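Local coordinates for protein RV1873 (Mycobacterium tuberculosis, PDB 2JEK) that is of unknown function and folds as an all-helical, right-handed superhelix of the DUF1810 family, at residues W37-F42 against D102-S107. Sequence-based numbering, arbitrary orientation.
Sequences WMWFVF and DLKLCS. With GOL (glycerol), chain D.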
ATOM      1  N   TRP A  37       7.853   8.138  -2.109  1.00 12.06           N
ATOM      2  CA  TRP A  37       6.436   8.221  -1.777  1.00  9.96           C
ATOM      3  C   TRP A  37       5.799   6.945  -1.234  1.00  8.61           C
ATOM      4  O   TRP A  37       4.587   6.912  -1.052  1.00  8.34           O
ATOM      5  CB  TRP A  37       5.630   8.727  -2.983  1.00  9.57           C
ATOM      6  CG  TRP A  37       5.954   8.115  -4.339  1.00  9.26           C
ATOM      7  CD1 TRP A  37       6.566   8.746  -5.390  1.00  9.98           C
ATOM      8  CD2 TRP A  37       5.627   6.793  -4.806  1.00  8.81           C
ATOM      9  NE1 TRP A  37       6.647   7.903  -6.471  1.00  9.85           N
ATOM     10  CE2 TRP A  37       6.090   6.696  -6.140  1.00  8.36           C
ATOM     11  CE3 TRP A  37       4.999   5.680  -4.224  1.00  8.70           C
ATOM     12  CZ2 TRP A  37       5.929   5.532  -6.906  1.00  8.74           C
ATOM     13  CZ3 TRP A  37       4.837   4.523  -4.988  1.00  9.23           C
ATOM     14  CH2 TRP A  37       5.306   4.462  -6.317  1.00  9.70           C
ATOM     15  N   MET A  38       6.584   5.910  -0.961  1.00  7.39           N
ATOM     16  CA  MET A  38       5.972   4.636  -0.599  1.00  7.14           C
ATOM     17  C   MET A  38       5.005   4.720   0.586  1.00  7.51           C
ATOM     18  O   MET A  38       3.922   4.140   0.559  1.00  7.63           O
ATOM     19  CB  MET A  38       7.026   3.556  -0.333  1.00  7.37           C
ATOM     20  CG  MET A  38       6.480   2.148  -0.447  1.00  8.51           C
ATOM     21  SD  MET A  38       6.013   1.756  -2.140  1.00  8.94           S
ATOM     22  CE  MET A  38       5.474   0.052  -1.939  1.00  8.91           C
ATOM     23  N   TRP A  39       5.408   5.431   1.636  1.00  7.81           N
ATOM     24  CA  TRP A  39       4.707   5.409   2.916  1.00  7.78           C
ATOM     25  C   TRP A  39       3.260   5.846   2.806  1.00  6.75           C
ATOM     26  O   TRP A  39       2.408   5.369   3.558  1.00  7.46           O
ATOM     27  CB  TRP A  39       5.408   6.269   3.979  1.00  8.87           C
ATOM     28  CG  TRP A  39       6.903   6.272   3.898  1.00  9.81           C
ATOM     29  CD1 TRP A  39       7.779   5.475   4.597  1.00 13.01           C
ATOM     30  CD2 TRP A  39       7.704   7.125   3.074  1.00 10.56           C
ATOM     31  NE1 TRP A  39       9.069   5.782   4.241  1.00 11.21           N
ATOM     32  CE2 TRP A  39       9.053   6.787   3.312  1.00 12.39           C
ATOM     33  CE3 TRP A  39       7.413   8.141   2.155  1.00 12.19           C
ATOM     34  CZ2 TRP A  39      10.111   7.433   2.661  1.00 13.31           C
ATOM     35  CZ3 TRP A  39       8.466   8.782   1.505  1.00 12.74           C
ATOM     36  CH2 TRP A  39       9.799   8.423   1.764  1.00 13.46           C
ATOM     37  N   PHE A  40       2.985   6.754   1.873  1.00  6.68           N
ATOM     38  CA  PHE A  40       1.661   7.366   1.798  1.00  6.11           C
ATOM     39  C   PHE A  40       0.909   7.043   0.498  1.00  6.52           C
ATOM     40  O   PHE A  40      -0.163   7.582   0.253  1.00  7.31           O
ATOM     41  CB  PHE A  40       1.729   8.877   2.091  1.00  6.87           C
ATOM     42  CG  PHE A  40       2.736   9.626   1.268  1.00  7.96           C
ATOM     43  CD1 PHE A  40       2.472   9.957  -0.061  1.00  8.89           C
ATOM     44  CD2 PHE A  40       3.957  10.010   1.826  1.00  9.42           C
ATOM     45  CE1 PHE A  40       3.396  10.659  -0.820  1.00  9.56           C
ATOM     46  CE2 PHE A  40       4.886  10.731   1.075  1.00  9.70           C
ATOM     47  CZ  PHE A  40       4.602  11.043  -0.255  1.00  9.37           C
ATOM     48  N   VAL A  41       1.485   6.145  -0.312  1.00  6.71           N
ATOM     49  CA  VAL A  41       0.832   5.605  -1.522  1.00  6.26           C
ATOM     50  C   VAL A  41       0.391   4.142  -1.293  1.00  6.52           C
ATOM     51  O   VAL A  41      -0.714   3.761  -1.690  1.00  6.39           O
ATOM     52  CB  VAL A  41       1.764   5.714  -2.762  1.00  7.02           C
ATOM     53  CG1 VAL A  41       1.195   4.958  -3.979  1.00  7.77           C
ATOM     54  CG2 VAL A  41       1.985   7.177  -3.116  1.00  7.59           C
ATOM     55  N   PHE A  42       1.261   3.341  -0.660  1.00  5.70           N
ATOM     56  CA  PHE A  42       0.928   1.971  -0.299  1.00  5.55           C
ATOM     57  C   PHE A  42       1.106   1.857   1.208  1.00  6.23           C
ATOM     58  O   PHE A  42       2.118   1.337   1.691  1.00  6.32           O
ATOM     59  CB  PHE A  42       1.848   0.984  -1.035  1.00  5.95           C
ATOM     60  CG  PHE A  42       1.529   0.828  -2.494  1.00  5.97           C
ATOM     61  CD1 PHE A  42       0.365   0.176  -2.904  1.00  6.47           C
ATOM     62  CD2 PHE A  42       2.399   1.314  -3.458  1.00  6.37           C
ATOM     63  CE1 PHE A  42       0.078   0.007  -4.254  1.00  7.96           C
ATOM     64  CE2 PHE A  42       2.114   1.138  -4.822  1.00  7.26           C
ATOM     65  CZ  PHE A  42       0.960   0.492  -5.215  1.00  9.04           C
ATOM     66  N   ASP A 102       9.763  -3.449  -1.760  1.00  8.56           N
ATOM     67  CA  ASP A 102       9.075  -4.711  -2.052  1.00  9.59           C
ATOM     68  C   ASP A 102       8.383  -5.253  -0.798  1.00  9.87           C
ATOM     69  O   ASP A 102       7.231  -5.742  -0.855  1.00  9.64           O
ATOM     70  CB  ASP A 102      10.028  -5.740  -2.689  1.00 10.75           C
ATOM     71  CG  ASP A 102      11.201  -6.107  -1.791  1.00 15.20           C
ATOM     72  OD1 ASP A 102      11.706  -5.247  -1.045  1.00 15.87           O
ATOM     73  OD2 ASP A 102      11.628  -7.285  -1.833  1.00 23.54           O
ATOM     74  N   LEU A 103       9.051  -5.132   0.347  1.00  9.61           N
ATOM     75  CA  LEU A 103       8.468  -5.586   1.601  1.00 10.07           C
ATOM     76  C   LEU A 103       7.350  -4.649   2.039  1.00  9.22           C
ATOM     77  O   LEU A 103       6.313  -5.099   2.547  1.00  9.14           O
ATOM     78  CB  LEU A 103       9.534  -5.689   2.691  1.00 12.29           C
ATOM     79  CG  LEU A 103      10.740  -6.584   2.381  1.00 17.87           C
ATOM     80  CD1 LEU A 103      11.688  -6.669   3.577  1.00 24.74           C
ATOM     81  CD2 LEU A 103      10.302  -7.978   1.935  1.00 23.15           C
ATOM     82  N   LYS A 104       7.554  -3.347   1.843  1.00  8.01           N
ATOM     83  CA  LYS A 104       6.512  -2.376   2.147  1.00  8.18           C
ATOM     84  C   LYS A 104       5.229  -2.682   1.371  1.00  7.77           C
ATOM     85  O   LYS A 104       4.129  -2.629   1.933  1.00  7.53           O
ATOM     86  CB  LYS A 104       6.997  -0.956   1.852  1.00  9.05           C
ATOM     87  CG  LYS A 104       7.996  -0.423   2.871  1.00 10.67           C
ATOM     88  CD  LYS A 104       8.263   1.068   2.650  1.00 14.74           C
ATOM     89  CE  LYS A 104       9.243   1.639   3.669  1.00 16.59           C
ATOM     90  NZ  LYS A 104       8.684   1.616   5.043  1.00 18.26           N
ATOM     91  N   LEU A 105       5.368  -3.029   0.094  1.00  7.09           N
ATOM     92  CA  LEU A 105       4.206  -3.335  -0.724  1.00  7.95           C
ATOM     93  C   LEU A 105       3.518  -4.585  -0.216  1.00  7.99           C
ATOM     94  O   LEU A 105       2.291  -4.626  -0.090  1.00  7.56           O
ATOM     95  CB  LEU A 105       4.607  -3.516  -2.176  1.00  7.49           C
ATOM     96  CG  LEU A 105       3.452  -3.806  -3.140  1.00  7.50           C
ATOM     97  CD1 LEU A 105       2.407  -2.707  -3.136  1.00  9.26           C
ATOM     98  CD2 LEU A 105       3.987  -3.994  -4.538  1.00  8.67           C
ATOM     99  N   CYS A 106       4.298  -5.613   0.090  1.00  7.81           N
ATOM    100  CA  CYS A 106       3.709  -6.816   0.660  1.00  7.43           C
ATOM    101  C   CYS A 106       2.901  -6.492   1.922  1.00  7.32           C
ATOM    102  O   CYS A 106       1.773  -6.967   2.095  1.00  7.02           O
ATOM    103  CB  CYS A 106       4.800  -7.841   0.953  1.00  7.48           C
ATOM    104  SG  CYS A 106       4.140  -9.398   1.529  1.00 10.13           S
ATOM    105  N   SER A 107       3.475  -5.693   2.817  1.00  7.98           N
ATOM    106  CA  SER A 107       2.792  -5.307   4.045  1.00  7.88           C
ATOM    107  C   SER A 107       1.506  -4.539   3.764  1.00  7.09           C
ATOM    108  O   SER A 107       0.489  -4.754   4.427  1.00  7.21           O
ATOM    109  CB  SER A 107       3.705  -4.458   4.925  1.00  8.30           C
ATOM    110  OG  SER A 107       4.883  -5.193   5.256  1.00  9.95           O
TER
HETATM  111  C1  GOL D1148      11.402   2.788   8.481  1.00 32.96           C
HETATM  112  O1  GOL D1148      12.104   1.644   8.904  1.00 35.93           O
HETATM  113  C2  GOL D1148      11.435   2.853   6.960  1.00 35.80           C
HETATM  114  O2  GOL D1148      10.144   3.117   6.477  1.00 35.31           O
HETATM  115  C3  GOL D1148      12.351   3.975   6.489  1.00 38.74           C
HETATM  116  O3  GOL D1148      12.028   4.296   5.151  1.00 39.65           O
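Met38, in the short helix 38-41, and Phe42, just past it, pack against Lys104 and Leu105 of helix 101-115, a contact of a short helix and the residue after it with a long helix near the middle of the right-handed superhelix. Lys104 spans it from the buried side to the ligand. Lys104 CB lies 3.9 Å from Met38 CG, and Lys104 CD comes to 3.7 Å from the same carbon as the two chains slide past each other in opposite directions. CE then reaches the glycerol, and a bend at the last torsion (chi4 -66°) sets Lys104 NZ 2.5 Å from glycerol O2, shorter than a usual hydrogen bond, so its exact geometry is doubtful. Lysine suits this place because its methylenes can pack on methionine while its ammonium stays at the partly exposed edge. There Trp39 NE1 gives the same glycerol, probably a crystallisation additive, a weak, nearly straight hydrogen bond at O3, so indole and amine both approach one glycerol. Deeper in, unbranched Met38 crosses Leu105 at about a right angle and ends with Met38 CE 3.7 Å from Leu105 CB. Leu105 also touches Phe97 and Tyr130, while Phe42 packs on Leu78 and Cys81 of helix 74-87, a setting suited to apolar side chains. Branched leucine can set one methyl on an aromatic face: Leu105 CD1 makes a CH-pi contact 3.6 Å from the Phe42 ring centroid, 15° off the normal and closest to Phe42 CD1.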